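Side-chain contacts in nonstructural protein 2 (Human rotavirus C, PDB 2GU0), which probably binds single-stranded RNA and hydrolyses nucleoside and RNA 5'-triphosphates, taking part as a homooctamer in viral genome replication and packaging: residues V8-T13 and S41-T46; C116-K119 and I124-A127; L169-S172 and P178-A181; R221-V226 and M259-P264; Y205-F210 and T297-I302. One frame throughout, in Å; residues are numbered along the deposited sequence.

Contact 1: V8-T13 and S41-T46; sequences VSFSLT and SNYYDT
Y43 reaches across to strand 8-11 with the outer part of its ring, and its side chain carries this contact. The closest CA pair, Y43 and S9, is 7.4 Å apart, too wide for the two backbones to pair as strands, so a long side chain has to bridge the gap. CB points toward the strand, and chi1 of -87° sets CG beside the backbone N and opposite the carbonyl carbon. Beyond CG, CD2 comes to 3.7 Å from S9 CB, and CE2 lies 3.4 Å from S9 CA. Serine suits this place because its small side chain lets the ring lie close to the backbone. On the other flank, CE1 meets F10 CE2 at 4.0 Å, the two side chains crossing at about a right angle, ring planes 75° apart. At the tip, OH donates to V8 O over 2.7 Å near the plane of the ring, although the position of this hydroxyl is somewhat doubtful. Tyrosine thus combines an apolar shaft with a polar end. It bridges two separate two-stranded antiparallel pairs of the N-terminal part, 8-11 with 18-21 and 44-45 with 51-52, where V51 touches both Y43 and S9.

Contact 2: C116-K119 and I124-A127; sequences CRIK and ILNA
L125 lies against the flat guanidinium of R117 where helix 108-119 gives way to the loop leading to helix 129-139, a helix-loop-helix connection in the N-terminal part of the protein. L125 CD1 sits over the centre of the group, 3.3 Å from R117 CZ, so that a methyl covers one face of the cation. I124 comes in at the edge instead, its CD1 in the guanidinium plane and its CG1 3.6 Å from R117 NH2. A bend at chi3 (58°) turns the end of the arginine chain toward the loop. Arginine fits here because its face accepts an aliphatic neighbour while its N-H groups still point outward around the rim. I118 adds a second apolar touch, CG1 to L125 CB at 4.1 Å.

The next shell fixes this arrangement. D123 forms a salt bridge with R117 NE and also accepts from L125 N, tying the cation and the loop backbone to one carboxylate, while R117 NH1 donates to the carbonyls of P150 and T152. R132 of helix 129-139 binds L125 O, and L131 and A135 of that helix pack on the leucine. L48 and I47 of a neighbouring subunit pack on R117 and I124. Between I118 and N126 the backbones come close: N126 CA makes a CA-H...O contact with I118 O, 3.4 Å long and with an angle of 144° at the hydrogen.

Contact 3: L169-S172 and P178-A181; sequences LDYS and PLMA
With chi1 of -60° Y171 carries CG opposite its carbonyl carbon, and the ring runs off away from the loop, while L179 (chi1 -165°) sends CG opposite its backbone N; their CB atoms meet at 3.6 Å. A weak backbone bond, L179 N to Y171 O at 3.4 Å, accompanies this touch. Next along, M180 folds back through bends at chi2 and chi3 until CE reaches 4.1 Å from S172 CB; an unbranched methionine has the flexibility for such a return. S172 OG donates to D170 OD2 over 2.9 Å, reaching the oxygen from above the carboxylate plane, a local side-chain bond to the aspartate two residues earlier. Together these residues form the neck of a long beta-hairpin loop, closing the excursion between two antiparallel neighbours.

The tip of Y171 is directed elsewhere: its OH is hydrogen-bonded to E153, and its side chain touches R109 and R224, both predicted to bind ATP. The neck sits at the end of strands 164-170 and 182-188, which pair through L169 and E183, with helix 108-119 packing on L169, Y171 and L179 and strand 222-227 alongside.

Contact 4: R221-V226 and M259-P264; sequences RHWRLV and MAFVHP
A type I turn from M259 to V262, closed by V262 N to M259 O at 3.0 Å, runs past strand 222-227 with its V262 CA 8.2 Å from that of W223, a gap filled by side chains. W223 points its CB toward the turn and offers it a broad indole. F261 meets this in a T-shaped pair: its edge is turned to the indole face, CZ standing over the ring system 3.5 Å from W223 CD2, with the planes at 81°. The phenylalanine gets there because chi1 of 65° tucks CG between its backbone N and carbonyl carbon. M259 and V262 complete the cradle at two other places on the indole. M259 CG lies 3.6 Å from W223 CZ2, on the six-membered ring, while V262 CG2 is 3.9 Å from W223 CD1, on the five-membered one. On the opposite face, near the rim, lies the carbonyl carbon of R221. The large flat tryptophan thus gives three unlike apolar side chains a common surface in a buried place, and its NE1 makes a weak hydrogen bond to D256 O.

F202 of helix 196-209 meets F261 edge-to-face and I206 also packs on it, and H263 caps the start of helix 264-275 by accepting from W266 N. W223 is flanked in sequence by H222, the predicted catalytic residue, and R224, a predicted ATP ligand paired with E183. Strand 222-227 belongs to the antiparallel sheet of the C-terminal part, which is related to the HIT family; the W223 cluster packs the loop before helix 264-275 and helix 196-209 against that sheet.

Contact 5: Y205-F210 and T297-I302; sequences YIRYNF and TATNKI
Y205 O, on a residue whose CA touches I302 across the contact, accepts two hydrogen bonds from N209. One is the helical bond from N209 N, and the other comes from N209 ND2 at 3.0 Å, nearly in the asparagine's own amide plane. ND2 also lies over the Y205 ring toward its rim. Across the interface, T299 and I302 share the packing about equally. The two branches of I302 divide the work: CD1 reaches the Y205 backbone, 3.8 Å from CA, and CG2 comes obliquely to Y208 CD2 at 3.7 Å. Y208, with CG opposite its backbone N (chi1 179°), extends past the isoleucine. The T299 methyl crosses the R207 chain near CG and CD, while OG1 turns back to R296 O three residues earlier, so threonine can be buried here with its hydroxyl satisfied. The two short helical segments cross at -55° with axes 8.7 Å apart, and A204 lies beneath T299 and I302. Helix 196-209 is thus sandwiched: I206 faces strand 164-170, helix 293-307 covers the other flank, and N211 of a neighbouring subunit binds Y208 O.

Contacts 1 and 2 come first along the chain, both in the N-terminal part, with centres about 29 Å apart; contacts 3, 4 and 5 belong to the C-terminal, HIT-related part. Contacts 3 and 4 reach the same five-stranded antiparallel sheet and touch where R224 meets L169 and Y171. Contact 4 in turn touches contact 5, through L225 against F210 and F261 against I206, and its segments fall within the sequence between those of contact 5. Centres of contacts 1 and 5 are about 53 Å apart, on opposite sides of the chain's centre. The predicted nucleotide site takes residues from both parts; contact 4 contributes H222 and R224, and Y171 of contact 3 adjoins R224 and R109.

Contact 1: V8-T13 and S41-T46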
# COMPACT_ATOMS: atom_id res chain seq x y z
N VAL A 8 -30.23 -8.39 -22.23
CA VAL A 8 -31.37 -8.86 -21.46
C VAL A 8 -32.19 -9.98 -22.10
O VAL A 8 -32.35 -10.03 -23.32
CB VAL A 8 -32.35 -7.71 -21.19
CG1 VAL A 8 -31.65 -6.60 -20.45
CG2 VAL A 8 -32.88 -7.18 -22.51
N SER A 9 -32.69 -10.88 -21.27
CA SER A 9 -33.54 -11.97 -21.74
C SER A 9 -34.90 -11.66 -21.14
O SER A 9 -35.01 -10.75 -20.31
CB SER A 9 -33.02 -13.33 -21.27
OG SER A 9 -32.79 -13.33 -19.88
N PHE A 10 -35.94 -12.39 -21.53
CA PHE A 10 -37.27 -12.09 -20.99
C PHE A 10 -38.13 -13.30 -20.67
O PHE A 10 -37.83 -14.42 -21.05
CB PHE A 10 -38.02 -11.20 -21.98
CG PHE A 10 -38.17 -11.82 -23.34
CD1 PHE A 10 -39.12 -12.81 -23.56
CD2 PHE A 10 -37.31 -11.47 -24.37
CE1 PHE A 10 -39.19 -13.46 -24.79
CE2 PHE A 10 -37.39 -12.11 -25.61
CZ PHE A 10 -38.33 -13.10 -25.82
N SER A 11 -39.22 -13.03 -19.94
CA SER A 11 -40.18 -14.04 -19.54
C SER A 11 -41.56 -13.46 -19.84
O SER A 11 -41.78 -12.25 -19.72
CB SER A 11 -40.04 -14.35 -18.05
OG SER A 11 -40.75 -15.52 -17.70
N LEU A 12 -42.49 -14.33 -20.23
CA LEU A 12 -43.85 -13.93 -20.58
C LEU A 12 -44.93 -14.59 -19.72
O LEU A 12 -46.12 -14.50 -20.03
CB LEU A 12 -44.13 -14.24 -22.05
CG LEU A 12 -43.32 -13.44 -23.07
CD1 LEU A 12 -43.78 -13.79 -24.46
CD2 LEU A 12 -43.52 -11.96 -22.81
N THR A 13 -44.52 -15.25 -18.64
CA THR A 13 -45.47 -15.92 -17.75
C THR A 13 -46.37 -14.95 -16.98
O THR A 13 -47.48 -15.30 -16.58
CB THR A 13 -44.75 -16.82 -16.74
OG1 THR A 13 -43.65 -16.09 -16.15
CG2 THR A 13 -44.23 -18.08 -17.40
N SER A 41 -30.30 -18.58 -33.51
CA SER A 41 -31.10 -17.39 -33.30
C SER A 41 -31.93 -17.39 -32.02
O SER A 41 -32.67 -16.44 -31.76
CB SER A 41 -32.02 -17.18 -34.50
OG SER A 41 -32.96 -18.23 -34.57
N ASN A 42 -31.82 -18.44 -31.21
CA ASN A 42 -32.56 -18.51 -29.95
C ASN A 42 -31.69 -18.15 -28.76
O ASN A 42 -30.47 -18.33 -28.78
CB ASN A 42 -33.11 -19.92 -29.72
CG ASN A 42 -34.09 -20.36 -30.81
OD1 ASN A 42 -35.04 -19.65 -31.16
ND2 ASN A 42 -33.86 -21.56 -31.34
N TYR A 43 -32.30 -17.62 -27.70
CA TYR A 43 -31.53 -17.31 -26.51
C TYR A 43 -30.95 -18.65 -26.09
O TYR A 43 -31.64 -19.68 -26.19
CB TYR A 43 -32.41 -16.76 -25.40
CG TYR A 43 -32.61 -15.27 -25.48
CD1 TYR A 43 -33.46 -14.71 -26.42
CD2 TYR A 43 -31.95 -14.42 -24.61
CE1 TYR A 43 -33.64 -13.33 -26.50
CE2 TYR A 43 -32.11 -13.04 -24.68
CZ TYR A 43 -32.97 -12.51 -25.63
OH TYR A 43 -33.17 -11.15 -25.68
N TYR A 44 -29.71 -18.65 -25.63
CA TYR A 44 -29.04 -19.88 -25.23
C TYR A 44 -29.04 -20.18 -23.73
O TYR A 44 -28.62 -19.35 -22.92
CB TYR A 44 -27.59 -19.85 -25.71
CG TYR A 44 -26.83 -21.08 -25.34
CD1 TYR A 44 -27.14 -22.30 -25.94
CD2 TYR A 44 -25.81 -21.05 -24.40
CE1 TYR A 44 -26.45 -23.45 -25.62
CE2 TYR A 44 -25.10 -22.20 -24.07
CZ TYR A 44 -25.43 -23.40 -24.69
OH TYR A 44 -24.76 -24.56 -24.42
N ASP A 45 -29.49 -21.37 -23.36
CA ASP A 45 -29.50 -21.72 -21.96
C ASP A 45 -28.18 -22.36 -21.54
O ASP A 45 -27.81 -23.44 -21.97
CB ASP A 45 -30.67 -22.64 -21.62
CG ASP A 45 -30.75 -22.94 -20.14
OD1 ASP A 45 -30.20 -22.13 -19.36
OD2 ASP A 45 -31.35 -23.96 -19.76
N THR A 46 -27.49 -21.64 -20.67
CA THR A 46 -26.19 -21.99 -20.11
C THR A 46 -26.27 -23.02 -18.98
O THR A 46 -25.26 -23.59 -18.56
CB THR A 46 -25.53 -20.69 -19.62
OG1 THR A 46 -24.79 -20.11 -20.70
CG2 THR A 46 -24.62 -20.93 -18.47

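Contact 2: C116-K119 and I124-A127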
# COMPACT_ATOMS: atom_id res chain seq x y z
N CYS A 116 -22.97 6.83 -16.05
CA CYS A 116 -22.20 7.78 -15.27
C CYS A 116 -23.11 8.86 -14.72
O CYS A 116 -22.97 9.25 -13.56
CB CYS A 116 -21.11 8.42 -16.14
SG CYS A 116 -19.83 7.23 -16.67
N ARG A 117 -24.04 9.33 -15.53
CA ARG A 117 -24.96 10.36 -15.05
C ARG A 117 -25.75 9.79 -13.89
O ARG A 117 -25.92 10.44 -12.87
CB ARG A 117 -25.95 10.80 -16.14
CG ARG A 117 -25.38 11.70 -17.23
CD ARG A 117 -26.51 12.34 -18.02
NE ARG A 117 -27.38 13.11 -17.14
CZ ARG A 117 -28.59 13.55 -17.46
NH1 ARG A 117 -29.11 13.29 -18.65
NH2 ARG A 117 -29.30 14.23 -16.57
N ILE A 118 -26.21 8.56 -14.04
CA ILE A 118 -27.00 7.93 -13.01
C ILE A 118 -26.28 7.65 -11.68
O ILE A 118 -26.88 7.85 -10.62
CB ILE A 118 -27.64 6.65 -13.53
CG1 ILE A 118 -28.47 6.95 -14.77
CG2 ILE A 118 -28.55 6.08 -12.48
CD1 ILE A 118 -28.91 5.73 -15.53
N LYS A 119 -25.03 7.20 -11.71
CA LYS A 119 -24.36 6.93 -10.44
C LYS A 119 -23.85 8.22 -9.81
O LYS A 119 -23.28 8.21 -8.72
CB LYS A 119 -23.21 5.93 -10.59
CG LYS A 119 -22.05 6.44 -11.39
CD LYS A 119 -20.82 5.56 -11.22
CE LYS A 119 -20.29 5.64 -9.80
NZ LYS A 119 -18.93 5.02 -9.70
N ILE A 124 -29.53 14.73 -11.70
CA ILE A 124 -30.96 14.50 -11.52
C ILE A 124 -31.37 13.07 -11.81
O ILE A 124 -32.35 12.58 -11.24
CB ILE A 124 -31.82 15.43 -12.41
CG1 ILE A 124 -31.47 15.22 -13.88
CG2 ILE A 124 -31.62 16.89 -12.01
CD1 ILE A 124 -32.26 16.12 -14.84
N LEU A 125 -30.63 12.40 -12.69
CA LEU A 125 -30.94 11.01 -13.04
C LEU A 125 -30.55 10.06 -11.92
O LEU A 125 -30.79 8.87 -12.01
CB LEU A 125 -30.22 10.59 -14.33
CG LEU A 125 -30.57 11.30 -15.63
CD1 LEU A 125 -29.93 10.56 -16.80
CD2 LEU A 125 -32.06 11.36 -15.81
N ASN A 126 -29.94 10.60 -10.87
CA ASN A 126 -29.55 9.77 -9.75
C ASN A 126 -30.78 9.36 -8.95
O ASN A 126 -30.92 8.21 -8.55
CB ASN A 126 -28.59 10.54 -8.84
CG ASN A 126 -28.06 9.69 -7.70
OD1 ASN A 126 -27.52 8.61 -7.92
ND2 ASN A 126 -28.21 10.17 -6.47
N ALA A 127 -31.68 10.32 -8.73
CA ALA A 127 -32.90 10.08 -7.97
C ALA A 127 -34.17 10.14 -8.79
O ALA A 127 -35.14 9.45 -8.50
CB ALA A 127 -32.99 11.06 -6.83

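Contact 3: L169-S172 and P178-A181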
# COMPACT_ATOMS: atom_id res chain seq x y z
N LEU A 169 -18.68 14.62 -25.22
CA LEU A 169 -18.82 13.19 -25.49
C LEU A 169 -17.41 12.63 -25.61
O LEU A 169 -16.73 12.79 -26.64
CB LEU A 169 -19.61 12.97 -26.78
CG LEU A 169 -21.08 13.38 -26.63
CD1 LEU A 169 -21.85 13.26 -27.93
CD2 LEU A 169 -21.70 12.52 -25.56
N ASP A 170 -16.98 12.00 -24.53
CA ASP A 170 -15.65 11.44 -24.45
C ASP A 170 -15.78 9.94 -24.29
O ASP A 170 -16.11 9.45 -23.22
CB ASP A 170 -14.91 12.01 -23.25
CG ASP A 170 -13.43 11.74 -23.29
OD1 ASP A 170 -12.76 11.99 -22.26
OD2 ASP A 170 -12.93 11.28 -24.35
N TYR A 171 -15.51 9.22 -25.37
CA TYR A 171 -15.61 7.78 -25.37
C TYR A 171 -14.26 7.17 -25.08
O TYR A 171 -14.17 6.01 -24.68
CB TYR A 171 -16.13 7.33 -26.73
CG TYR A 171 -17.49 7.91 -27.03
CD1 TYR A 171 -17.75 8.57 -28.23
CD2 TYR A 171 -18.53 7.81 -26.10
CE1 TYR A 171 -19.01 9.13 -28.48
CE2 TYR A 171 -19.78 8.36 -26.35
CZ TYR A 171 -20.02 9.01 -27.53
OH TYR A 171 -21.27 9.52 -27.76
N SER A 172 -13.21 7.96 -25.25
CA SER A 172 -11.85 7.50 -25.03
C SER A 172 -11.64 6.66 -23.77
O SER A 172 -10.77 5.80 -23.75
CB SER A 172 -10.90 8.70 -25.00
OG SER A 172 -10.91 9.32 -23.73
N PRO A 178 -14.54 1.42 -26.18
CA PRO A 178 -13.62 2.56 -26.24
C PRO A 178 -13.56 3.18 -27.63
O PRO A 178 -13.62 2.48 -28.63
CB PRO A 178 -12.29 1.94 -25.84
CG PRO A 178 -12.70 0.88 -24.88
CD PRO A 178 -13.87 0.25 -25.59
N LEU A 179 -13.45 4.51 -27.68
CA LEU A 179 -13.40 5.22 -28.96
C LEU A 179 -12.70 6.57 -28.81
O LEU A 179 -12.76 7.21 -27.75
CB LEU A 179 -14.82 5.42 -29.50
CG LEU A 179 -14.90 5.82 -30.96
CD1 LEU A 179 -14.37 4.68 -31.79
CD2 LEU A 179 -16.34 6.13 -31.35
N MET A 180 -12.05 7.02 -29.88
CA MET A 180 -11.31 8.28 -29.83
C MET A 180 -12.03 9.52 -30.35
O MET A 180 -11.66 10.63 -29.99
CB MET A 180 -9.99 8.11 -30.58
CG MET A 180 -9.27 6.84 -30.18
SD MET A 180 -9.28 6.65 -28.40
CE MET A 180 -8.12 7.99 -27.89
N ALA A 181 -13.04 9.34 -31.20
CA ALA A 181 -13.78 10.47 -31.73
C ALA A 181 -13.83 11.65 -30.74
O ALA A 181 -14.09 11.47 -29.54
CB ALA A 181 -15.19 10.04 -32.11

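Contact 4: R221-V226 and M259-P264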
# COMPACT_ATOMS: atom_id res chain seq x y z
N ARG A 221 -33.87 16.72 -33.08
CA ARG A 221 -33.67 18.08 -32.59
C ARG A 221 -32.55 18.18 -31.54
O ARG A 221 -32.77 18.65 -30.42
CB ARG A 221 -34.96 18.65 -32.01
CG ARG A 221 -36.04 18.92 -33.04
CD ARG A 221 -37.30 19.44 -32.37
NE ARG A 221 -37.10 20.78 -31.83
CZ ARG A 221 -37.93 21.37 -30.97
NH1 ARG A 221 -39.02 20.75 -30.55
NH2 ARG A 221 -37.66 22.60 -30.55
N HIS A 222 -31.37 17.70 -31.91
CA HIS A 222 -30.19 17.77 -31.07
C HIS A 222 -29.03 17.74 -32.06
O HIS A 222 -29.18 17.26 -33.18
CB HIS A 222 -30.14 16.61 -30.04
CG HIS A 222 -29.69 15.30 -30.60
ND1 HIS A 222 -30.55 14.22 -30.75
CD2 HIS A 222 -28.47 14.86 -30.98
CE1 HIS A 222 -29.87 13.18 -31.19
NE2 HIS A 222 -28.60 13.54 -31.34
N TRP A 223 -27.88 18.26 -31.66
CA TRP A 223 -26.76 18.35 -32.59
C TRP A 223 -25.41 17.85 -32.10
O TRP A 223 -25.11 17.87 -30.91
CB TRP A 223 -26.64 19.81 -33.05
CG TRP A 223 -27.94 20.33 -33.55
CD1 TRP A 223 -28.40 20.30 -34.82
CD2 TRP A 223 -29.01 20.85 -32.76
NE1 TRP A 223 -29.69 20.76 -34.88
CE2 TRP A 223 -30.09 21.11 -33.62
CE3 TRP A 223 -29.16 21.12 -31.39
CZ2 TRP A 223 -31.31 21.62 -33.18
CZ3 TRP A 223 -30.38 21.63 -30.94
CH2 TRP A 223 -31.45 21.87 -31.84
N ARG A 224 -24.59 17.42 -33.04
CA ARG A 224 -23.27 16.93 -32.71
C ARG A 224 -22.17 17.79 -33.35
O ARG A 224 -22.18 18.04 -34.55
CB ARG A 224 -23.14 15.46 -33.17
CG ARG A 224 -21.91 14.75 -32.60
CD ARG A 224 -21.97 13.24 -32.81
NE ARG A 224 -23.02 12.62 -32.01
CZ ARG A 224 -22.81 11.67 -31.10
NH1 ARG A 224 -21.59 11.22 -30.86
NH2 ARG A 224 -23.85 11.15 -30.44
N LEU A 225 -21.26 18.29 -32.51
CA LEU A 225 -20.14 19.09 -32.98
C LEU A 225 -19.08 18.07 -33.39
O LEU A 225 -18.56 17.35 -32.54
CB LEU A 225 -19.59 19.98 -31.86
CG LEU A 225 -20.46 21.19 -31.51
CD1 LEU A 225 -19.94 21.85 -30.26
CD2 LEU A 225 -20.45 22.17 -32.66
N VAL A 226 -18.77 18.01 -34.68
CA VAL A 226 -17.79 17.05 -35.18
C VAL A 226 -16.62 17.75 -35.85
O VAL A 226 -16.73 18.91 -36.25
CB VAL A 226 -18.43 16.07 -36.17
CG1 VAL A 226 -19.55 15.32 -35.49
CG2 VAL A 226 -18.98 16.82 -37.39
N MET A 259 -31.84 25.44 -37.42
CA MET A 259 -31.18 26.31 -36.47
C MET A 259 -30.03 27.07 -37.11
O MET A 259 -29.19 26.49 -37.80
CB MET A 259 -30.67 25.50 -35.28
CG MET A 259 -31.77 24.93 -34.41
SD MET A 259 -32.76 26.21 -33.60
CE MET A 259 -31.77 26.61 -32.26
N ALA A 260 -29.98 28.36 -36.84
CA ALA A 260 -28.96 29.24 -37.39
C ALA A 260 -27.52 28.77 -37.27
O ALA A 260 -26.68 29.14 -38.08
CB ALA A 260 -29.09 30.61 -36.75
N PHE A 261 -27.22 27.95 -36.26
CA PHE A 261 -25.86 27.50 -36.03
C PHE A 261 -25.44 26.23 -36.76
O PHE A 261 -24.27 25.86 -36.72
CB PHE A 261 -25.62 27.33 -34.53
CG PHE A 261 -26.46 26.26 -33.90
CD1 PHE A 261 -26.03 24.93 -33.90
CD2 PHE A 261 -27.70 26.57 -33.33
CE1 PHE A 261 -26.81 23.94 -33.35
CE2 PHE A 261 -28.50 25.57 -32.78
CZ PHE A 261 -28.06 24.25 -32.79
N VAL A 262 -26.38 25.57 -37.43
CA VAL A 262 -26.04 24.35 -38.14
C VAL A 262 -25.12 24.66 -39.31
O VAL A 262 -25.36 25.60 -40.06
CB VAL A 262 -27.29 23.63 -38.66
CG1 VAL A 262 -26.89 22.45 -39.52
CG2 VAL A 262 -28.12 23.16 -37.48
N HIS A 263 -24.07 23.87 -39.45
CA HIS A 263 -23.09 24.05 -40.51
C HIS A 263 -23.73 24.14 -41.90
O HIS A 263 -24.25 23.15 -42.41
CB HIS A 263 -22.09 22.91 -40.47
CG HIS A 263 -21.03 23.00 -41.51
ND1 HIS A 263 -21.32 22.95 -42.86
CD2 HIS A 263 -19.69 23.16 -41.42
CE1 HIS A 263 -20.20 23.08 -43.55
NE2 HIS A 263 -19.20 23.21 -42.70
N PRO A 264 -23.66 25.32 -42.53
CA PRO A 264 -24.22 25.61 -43.86
C PRO A 264 -23.99 24.52 -44.90
O PRO A 264 -24.93 24.09 -45.58
CB PRO A 264 -23.55 26.93 -44.25
CG PRO A 264 -23.38 27.59 -42.93
CD PRO A 264 -22.84 26.46 -42.08

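Contact 5: Y205-F210 and T297-I302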
# COMPACT_ATOMS: atom_id res chain seq x y z
N TYR A 205 -21.04 31.95 -30.85
CA TYR A 205 -20.34 31.37 -29.72
C TYR A 205 -19.55 30.13 -30.11
O TYR A 205 -18.39 30.02 -29.75
CB TYR A 205 -21.31 30.98 -28.59
CG TYR A 205 -20.58 30.35 -27.42
CD1 TYR A 205 -20.02 31.15 -26.43
CD2 TYR A 205 -20.35 28.97 -27.37
CE1 TYR A 205 -19.24 30.58 -25.41
CE2 TYR A 205 -19.57 28.40 -26.36
CZ TYR A 205 -19.02 29.21 -25.39
OH TYR A 205 -18.24 28.66 -24.41
N ILE A 206 -20.16 29.21 -30.84
CA ILE A 206 -19.43 28.00 -31.21
C ILE A 206 -18.42 28.21 -32.33
O ILE A 206 -17.52 27.39 -32.52
CB ILE A 206 -20.36 26.82 -31.58
CG1 ILE A 206 -21.29 27.21 -32.73
CG2 ILE A 206 -21.15 26.36 -30.36
CD1 ILE A 206 -22.18 26.08 -33.18
N ARG A 207 -18.56 29.29 -33.08
CA ARG A 207 -17.60 29.53 -34.15
C ARG A 207 -16.26 29.85 -33.53
O ARG A 207 -15.22 29.36 -33.98
CB ARG A 207 -18.02 30.68 -35.04
CG ARG A 207 -18.88 30.28 -36.22
CD ARG A 207 -18.55 31.14 -37.43
NE ARG A 207 -17.64 30.45 -38.35
CZ ARG A 207 -16.86 31.06 -39.24
NH1 ARG A 207 -16.85 32.39 -39.33
NH2 ARG A 207 -16.08 30.34 -40.03
N TYR A 208 -16.28 30.66 -32.47
CA TYR A 208 -15.06 31.04 -31.79
C TYR A 208 -14.54 29.98 -30.79
O TYR A 208 -13.33 29.78 -30.68
CB TYR A 208 -15.26 32.39 -31.09
CG TYR A 208 -14.05 32.87 -30.33
CD1 TYR A 208 -12.95 33.41 -31.01
CD2 TYR A 208 -13.98 32.74 -28.95
CE1 TYR A 208 -11.81 33.80 -30.31
CE2 TYR A 208 -12.85 33.14 -28.25
CZ TYR A 208 -11.76 33.66 -28.93
OH TYR A 208 -10.64 34.03 -28.23
N ASN A 209 -15.45 29.30 -30.10
CA ASN A 209 -15.06 28.28 -29.11
C ASN A 209 -14.84 26.85 -29.64
O ASN A 209 -14.23 26.03 -28.96
CB ASN A 209 -16.09 28.23 -27.99
CG ASN A 209 -15.98 29.41 -27.07
OD1 ASN A 209 -15.11 29.44 -26.19
ND2 ASN A 209 -16.84 30.42 -27.27
N PHE A 210 -15.36 26.56 -30.83
CA PHE A 210 -15.21 25.24 -31.44
C PHE A 210 -15.02 25.47 -32.93
O PHE A 210 -15.77 24.94 -33.74
CB PHE A 210 -16.48 24.40 -31.24
CG PHE A 210 -16.86 24.19 -29.81
CD1 PHE A 210 -17.43 25.22 -29.06
CD2 PHE A 210 -16.64 22.96 -29.19
CE1 PHE A 210 -17.77 25.03 -27.73
CE2 PHE A 210 -16.97 22.77 -27.85
CZ PHE A 210 -17.54 23.81 -27.12
N THR A 297 -19.19 38.34 -38.54
CA THR A 297 -19.11 39.62 -37.83
C THR A 297 -19.33 39.39 -36.34
O THR A 297 -18.65 39.97 -35.50
CB THR A 297 -20.19 40.62 -38.35
OG1 THR A 297 -19.82 41.09 -39.66
CG2 THR A 297 -20.33 41.82 -37.41
N ALA A 298 -20.30 38.52 -36.04
CA ALA A 298 -20.62 38.21 -34.66
C ALA A 298 -19.46 37.48 -33.98
O ALA A 298 -19.20 37.71 -32.80
CB ALA A 298 -21.89 37.38 -34.60
N THR A 299 -18.75 36.62 -34.71
CA THR A 299 -17.64 35.90 -34.11
C THR A 299 -16.38 36.77 -33.95
O THR A 299 -15.64 36.63 -32.98
CB THR A 299 -17.30 34.61 -34.89
OG1 THR A 299 -16.74 34.95 -36.16
CG2 THR A 299 -18.54 33.80 -35.12
N ASN A 300 -16.14 37.68 -34.89
CA ASN A 300 -14.98 38.57 -34.78
C ASN A 300 -15.21 39.47 -33.56
O ASN A 300 -14.28 39.82 -32.84
CB ASN A 300 -14.81 39.45 -36.02
CG ASN A 300 -14.58 38.65 -37.29
OD1 ASN A 300 -13.77 37.72 -37.31
ND2 ASN A 300 -15.27 39.01 -38.36
N LYS A 301 -16.47 39.85 -33.36
CA LYS A 301 -16.87 40.70 -32.25
C LYS A 301 -16.56 40.01 -30.91
O LYS A 301 -16.20 40.67 -29.93
CB LYS A 301 -18.37 41.01 -32.37
CG LYS A 301 -19.00 41.80 -31.23
CD LYS A 301 -18.48 43.22 -31.14
CE LYS A 301 -19.18 43.98 -30.00
NZ LYS A 301 -18.74 45.40 -29.88
N ILE A 302 -16.71 38.68 -30.87
CA ILE A 302 -16.42 37.94 -29.64
C ILE A 302 -14.95 38.07 -29.36
O ILE A 302 -14.55 38.38 -28.24
CB ILE A 302 -16.75 36.45 -29.76
CG1 ILE A 302 -18.26 36.24 -29.82
CG2 ILE A 302 -16.16 35.69 -28.56
CD1 ILE A 302 -18.67 34.80 -29.87